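Local coordinates for protein threonine--tRNA ligase catalytic subunit (Aeropyrum pernix, PDB 3A32) that probably attaches threonine to tRNA(Thr) after activating it with ATP, and is thought unable to deacylate mischarged seryl-tRNA(Thr), lacking the appropriate domain, at residues M332-A337 with E448-V453; A337-A342 with A395-N400. All blocks are in the same frame, centred on the assembly; numbering follows the deposited sequence.

Contact 1: residues M332-A337 with E448-V453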
loop_
_atom_site.group_PDB
_atom_site.type_symbol
_atom_site.label_atom_id
_atom_site.label_comp_id
_atom_site.label_asym_id
_atom_site.label_seq_id
_atom_site.Cartn_x
_atom_site.Cartn_y
_atom_site.Cartn_z
ATOM N N MET A 332 -2.426 -0.065 -20.905
ATOM C CA MET A 332 -2.958 0.098 -19.554
ATOM C C MET A 332 -4.016 1.202 -19.513
ATOM O O MET A 332 -3.885 2.226 -20.245
ATOM C CB MET A 332 -1.826 0.504 -18.584
ATOM C CG MET A 332 -0.649 -0.515 -18.482
ATOM S SD MET A 332 -1.248 -2.150 -17.994
ATOM C CE MET A 332 -1.686 -1.827 -16.260
ATOM N N PRO A 333 -5.020 1.044 -18.611
ATOM C CA PRO A 333 -5.955 2.152 -18.362
ATOM C C PRO A 333 -5.189 3.338 -17.767
ATOM O O PRO A 333 -4.189 3.110 -17.069
ATOM C CB PRO A 333 -6.939 1.596 -17.318
ATOM C CG PRO A 333 -6.375 0.267 -16.852
ATOM C CD PRO A 333 -5.255 -0.139 -17.746
ATOM N N PHE A 334 -5.661 4.571 -18.021
ATOM C CA PHE A 334 -4.955 5.779 -17.653
ATOM C C PHE A 334 -4.399 5.763 -16.219
ATOM O O PHE A 334 -3.256 6.168 -16.002
ATOM C CB PHE A 334 -5.827 7.021 -17.883
ATOM C CG PHE A 334 -5.176 8.310 -17.485
ATOM C CD1 PHE A 334 -4.462 9.062 -18.415
ATOM C CD2 PHE A 334 -5.344 8.816 -16.198
ATOM C CE1 PHE A 334 -3.883 10.297 -18.064
ATOM C CE2 PHE A 334 -4.763 10.030 -15.829
ATOM C CZ PHE A 334 -4.020 10.780 -16.768
ATOM N N THR A 335 -5.218 5.321 -15.251
ATOM C CA THR A 335 -4.832 5.411 -13.847
ATOM C C THR A 335 -3.607 4.506 -13.497
ATOM O O THR A 335 -2.822 4.802 -12.581
ATOM C CB THR A 335 -6.054 5.160 -12.904
ATOM O OG1 THR A 335 -7.045 6.199 -13.110
ATOM C CG2 THR A 335 -5.647 5.249 -11.461
ATOM N N LEU A 336 -3.443 3.451 -14.287
ATOM C CA LEU A 336 -2.445 2.412 -14.106
ATOM C C LEU A 336 -1.284 2.407 -15.125
ATOM O O LEU A 336 -0.455 1.491 -15.126
ATOM C CB LEU A 336 -3.162 1.061 -14.129
ATOM C CG LEU A 336 -4.214 0.844 -13.021
ATOM C CD1 LEU A 336 -4.727 -0.588 -13.177
ATOM C CD2 LEU A 336 -3.689 1.140 -11.546
ATOM N N ALA A 337 -1.211 3.419 -15.982
ATOM C CA ALA A 337 -0.226 3.474 -17.047
ATOM C C ALA A 337 1.090 3.969 -16.434
ATOM O O ALA A 337 1.127 5.028 -15.779
ATOM C CB ALA A 337 -0.711 4.439 -18.165
ATOM N N GLU A 448 -11.521 13.141 -16.661
ATOM C CA GLU A 448 -12.516 12.356 -17.395
ATOM C C GLU A 448 -12.035 10.893 -17.511
ATOM O O GLU A 448 -12.780 9.962 -17.247
ATOM C CB GLU A 448 -12.791 12.974 -18.793
ATOM C CG GLU A 448 -14.097 12.464 -19.484
ATOM C CD GLU A 448 -15.361 12.656 -18.589
ATOM O OE1 GLU A 448 -15.578 13.817 -18.096
ATOM O OE2 GLU A 448 -16.114 11.656 -18.357
ATOM N N LEU A 449 -10.767 10.691 -17.837
ATOM C CA LEU A 449 -10.236 9.310 -17.888
ATOM C C LEU A 449 -10.178 8.637 -16.497
ATOM O O LEU A 449 -10.170 7.407 -16.415
ATOM C CB LEU A 449 -8.861 9.255 -18.592
ATOM C CG LEU A 449 -8.770 9.851 -20.000
ATOM C CD1 LEU A 449 -7.301 9.888 -20.520
ATOM C CD2 LEU A 449 -9.681 9.087 -20.974
ATOM N N GLU A 450 -10.176 9.441 -15.425
ATOM C CA GLU A 450 -10.022 8.957 -14.039
ATOM C C GLU A 450 -11.378 8.703 -13.417
ATOM O O GLU A 450 -11.502 8.040 -12.403
ATOM C CB GLU A 450 -9.277 9.983 -13.187
ATOM C CG GLU A 450 -7.782 9.936 -13.399
ATOM C CD GLU A 450 -7.034 11.019 -12.649
ATOM O OE1 GLU A 450 -7.627 12.078 -12.291
ATOM O OE2 GLU A 450 -5.836 10.812 -12.420
ATOM N N SER A 451 -12.401 9.227 -14.067
ATOM C CA SER A 451 -13.752 9.252 -13.547
ATOM C C SER A 451 -14.263 7.883 -13.101
ATOM O O SER A 451 -14.813 7.754 -12.007
ATOM C CB SER A 451 -14.684 9.836 -14.626
ATOM O OG SER A 451 -15.863 10.182 -13.981
ATOM N N PRO A 452 -14.112 6.851 -13.955
ATOM C CA PRO A 452 -14.575 5.541 -13.513
ATOM C C PRO A 452 -13.833 5.050 -12.245
ATOM O O PRO A 452 -14.448 4.365 -11.426
ATOM C CB PRO A 452 -14.216 4.604 -14.698
ATOM C CG PRO A 452 -14.075 5.487 -15.869
ATOM C CD PRO A 452 -13.506 6.789 -15.303
ATOM N N VAL A 453 -12.541 5.365 -12.100
ATOM C CA VAL A 453 -11.799 4.951 -10.918
ATOM C C VAL A 453 -12.255 5.739 -9.695
ATOM O O VAL A 453 -12.373 5.153 -8.620
ATOM C CB VAL A 453 -10.250 4.954 -11.099
ATOM C CG1 VAL A 453 -9.533 4.874 -9.745
ATOM C CG2 VAL A 453 -9.814 3.767 -11.948
HETATM O O HOH W 1 -7.965 5.004 -15.484
#

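Contact 2: residues A337-A342 with A395-N400. With SO4 (sulfate ion), chain B.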
loop_
_atom_site.group_PDB
_atom_site.type_symbol
_atom_site.label_atom_id
_atom_site.label_comp_id
_atom_site.label_asym_id
_atom_site.label_seq_id
_atom_site.Cartn_x
_atom_site.Cartn_y
_atom_site.Cartn_z
ATOM N N ALA A 337 -1.211 3.419 -15.982
ATOM C CA ALA A 337 -0.226 3.474 -17.047
ATOM C C ALA A 337 1.090 3.969 -16.434
ATOM O O ALA A 337 1.127 5.028 -15.779
ATOM C CB ALA A 337 -0.711 4.439 -18.165
ATOM N N PRO A 338 2.202 3.239 -16.674
ATOM C CA PRO A 338 3.502 3.756 -16.213
ATOM C C PRO A 338 3.714 5.229 -16.647
ATOM O O PRO A 338 4.013 6.088 -15.799
ATOM C CB PRO A 338 4.504 2.797 -16.869
ATOM C CG PRO A 338 3.730 1.482 -16.985
ATOM C CD PRO A 338 2.330 1.950 -17.388
ATOM N N ILE A 339 3.548 5.534 -17.945
ATOM C CA ILE A 339 3.605 6.926 -18.427
ATOM C C ILE A 339 2.185 7.392 -18.748
ATOM O O ILE A 339 1.526 6.837 -19.646
ATOM C CB ILE A 339 4.547 7.080 -19.676
ATOM C CG1 ILE A 339 5.974 6.616 -19.332
ATOM C CG2 ILE A 339 4.524 8.539 -20.203
ATOM C CD1 ILE A 339 6.974 6.545 -20.556
ATOM N N GLN A 340 1.703 8.403 -18.019
ATOM C CA GLN A 340 0.367 8.925 -18.238
ATOM C C GLN A 340 0.270 9.939 -19.379
ATOM O O GLN A 340 -0.636 9.854 -20.214
ATOM C CB GLN A 340 -0.171 9.498 -16.922
ATOM C CG GLN A 340 -0.465 8.346 -15.903
ATOM C CD GLN A 340 -1.005 8.826 -14.618
ATOM O OE1 GLN A 340 -0.366 9.607 -13.915
ATOM N NE2 GLN A 340 -2.191 8.338 -14.259
ATOM N N PHE A 341 1.191 10.901 -19.417
ATOM C CA PHE A 341 1.250 11.890 -20.506
ATOM C C PHE A 341 2.624 11.798 -21.084
ATOM O O PHE A 341 3.593 11.990 -20.341
ATOM C CB PHE A 341 1.049 13.331 -19.993
ATOM C CG PHE A 341 -0.373 13.650 -19.635
ATOM C CD1 PHE A 341 -1.292 14.007 -20.632
ATOM C CD2 PHE A 341 -0.812 13.542 -18.314
ATOM C CE1 PHE A 341 -2.624 14.280 -20.309
ATOM C CE2 PHE A 341 -2.147 13.810 -17.975
ATOM C CZ PHE A 341 -3.055 14.212 -18.961
ATOM N N ALA A 342 2.733 11.522 -22.395
ATOM C CA ALA A 342 4.017 11.711 -23.068
ATOM C C ALA A 342 3.922 13.064 -23.790
ATOM O O ALA A 342 2.973 13.280 -24.569
ATOM C CB ALA A 342 4.317 10.592 -24.047
ATOM N N ALA A 395 6.914 2.071 -24.853
ATOM C CA ALA A 395 6.432 2.754 -23.676
ATOM C C ALA A 395 4.897 2.881 -23.589
ATOM O O ALA A 395 4.344 2.914 -22.463
ATOM C CB ALA A 395 7.065 4.102 -23.581
ATOM N N LYS A 396 4.225 2.947 -24.760
ATOM C CA LYS A 396 2.758 2.981 -24.832
ATOM C C LYS A 396 2.124 3.941 -23.808
ATOM O O LYS A 396 1.346 3.488 -22.929
ATOM C CB LYS A 396 2.175 1.578 -24.671
ATOM C CG LYS A 396 2.477 0.653 -25.826
ATOM C CD LYS A 396 2.047 -0.775 -25.572
ATOM C CE LYS A 396 2.236 -1.576 -26.848
ATOM N NZ LYS A 396 3.669 -1.811 -27.206
ATOM N N PRO A 397 2.469 5.265 -23.893
ATOM C CA PRO A 397 1.970 6.221 -22.900
ATOM C C PRO A 397 0.465 6.285 -22.991
ATOM O O PRO A 397 -0.076 6.092 -24.069
ATOM C CB PRO A 397 2.595 7.556 -23.351
ATOM C CG PRO A 397 3.817 7.146 -24.176
ATOM C CD PRO A 397 3.288 5.935 -24.921
ATOM N N ALA A 398 -0.228 6.529 -21.889
ATOM C CA ALA A 398 -1.693 6.642 -21.941
ATOM C C ALA A 398 -2.125 7.762 -22.904
ATOM O O ALA A 398 -2.993 7.554 -23.737
ATOM C CB ALA A 398 -2.302 6.854 -20.509
ATOM N N VAL A 399 -1.492 8.933 -22.821
ATOM C CA VAL A 399 -1.866 10.095 -23.655
ATOM C C VAL A 399 -0.596 10.665 -24.281
ATOM O O VAL A 399 0.347 10.885 -23.549
ATOM C CB VAL A 399 -2.595 11.192 -22.791
ATOM C CG1 VAL A 399 -3.023 12.417 -23.643
ATOM C CG2 VAL A 399 -3.877 10.612 -22.051
ATOM N N ASN A 400 -0.554 10.863 -25.610
ATOM C CA ASN A 400 0.532 11.609 -26.300
ATOM C C ASN A 400 0.137 13.052 -26.554
ATOM O O ASN A 400 -0.942 13.288 -27.085
ATOM C CB ASN A 400 1.008 10.959 -27.647
ATOM C CG ASN A 400 1.563 9.545 -27.464
ATOM O OD1 ASN A 400 2.028 9.167 -26.366
ATOM N ND2 ASN A 400 1.490 8.732 -28.545
HETATM S S SO4 B . 3.157 -3.812 -30.230
HETATM O O1 SO4 B . 2.772 -2.472 -30.708
HETATM O O2 SO4 B . 2.135 -4.705 -29.678
HETATM O O3 SO4 B . 3.610 -4.451 -31.447
HETATM O O4 SO4 B . 4.209 -3.647 -29.227
HETATM O O HOH W 2 2.972 3.759 -20.066
#

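Contact 1: residues M332-A337 with E448-V453
Phe-334 and Thr-335, in the short 3-10 turn of the loop joining helix 317-327 to strand 341-347, pack against Leu-449, Glu-450 and Val-453 of helix 435-457. The turn is defined by Leu-336 N bonding to Pro-333 O. With CG anti to the backbone N (chi1 178°), the Phe-334 side chain crosses that of Leu-449 at about a right angle, and its CD1 comes 3.6 Å from Leu-449 CD1. The other side of the ring, CD2 and CE2, lies beside Glu-450: the carboxylate atom OE2 sits at the ring edge, in its plane, 3.7 Å from Phe-334 CE2. The two flat groups are turned 76° apart. Glu-450 is buried, and its carboxylate charge is met by a salt bridge from OE1 to Arg-462.

One turn on from Leu-449, Val-453 meets Thr-335 tip to tip, CG2 to OG1 at 3.9 Å. Thr-335 OG1 also rests on Glu-450 CG at 3.8 Å, so the hydroxyl oxygen touches aliphatic carbon of two helix residues. One water joins the backbones: it accepts from Thr-335 N at 2.8 Å and donates weakly to Leu-449 O. Leu-336 packs on Ala-54 and Leu-55 of helix 48-65, which Val-453 also touches through Val-58. These contacts form an interdomain junction between a class II synthetase core and its C-terminal anticodon-binding domain.

Contact 2: residues A337-A342 with A395-N400
Phe-341 with Val-399 and Ala-342 with Asn-400 pair in parallel where strands 341-347 and 399-403 begin, neighbours in the mixed sheet of the anticodon-binding domain; the residues just before them keep the same 4.8 Å spacing of matched CA atoms. Three backbone bonds set this register. Ala-398 N donates to Ile-339 O at 2.9 Å and Ala-342 N to Val-399 O at 2.7 Å, both with N-H...O angles of 166°. Val-399 N reaches Gln-340 O less directly, at 132°.

Phe-341 and Val-399 occupy one face of the sheet, side by side and pointing the same way. Chi1 of -75° sets Phe-341 CG beside its backbone N; ring atom CD1 is 3.8 Å from Val-399 CB, and CE1 meets CG1. On the opposite face, Ala-342 CB presses closely on Pro-397 CG, 3.5 Å away, and also touches Asn-400 OD1, a buried oxygen with no polar partner in the model. Before the strands pair, Ile-339 CG2 lies 3.8 Å from Pro-397 CB, and a water accepts from Ile-339 N and can donate to Ala-395 O.

Farther out, the Phe-341 ring touches Ala-446 of helix 435-457 and stands edge-to-face with Phe-372. An alanine at Phe-341 would probably open a gap between the sheet and that helix, and leave Phe-372 without its edge-to-face partner and Val-399 without the packing of CD1 and CE1. Gln-340 OE1 takes the backbone N of Arg-373, whose guanidinium binds Ala-337 O. Lys-396 extends away from the strands, and its NZ donates to O4 of a sulfate ion, probably from the crystallisation liquor, at 2.8 Å.

From the N terminus, the chain passes through the catalytic region and helix 317-327 before entering the loop of 332-337, where contact 1 begins; Ala-337 belongs to both contacts. Contact 2 closes the inner loop when 395-400 returns beside 337-342, 53 residues later. Contact 1 closes the outer loop at 448-453, so contact 2 is nested inside it. Their centres are 11 Å apart and they touch directly: Phe-334 packs on Ala-398 and Phe-341, Leu-449 packs on Val-399, and Phe-334 O probably accepts a hydrogen bond from Gln-340 NE2. Together they tie the 332-337 turn, two neighbouring strands and helix 435-457 into one buried cluster.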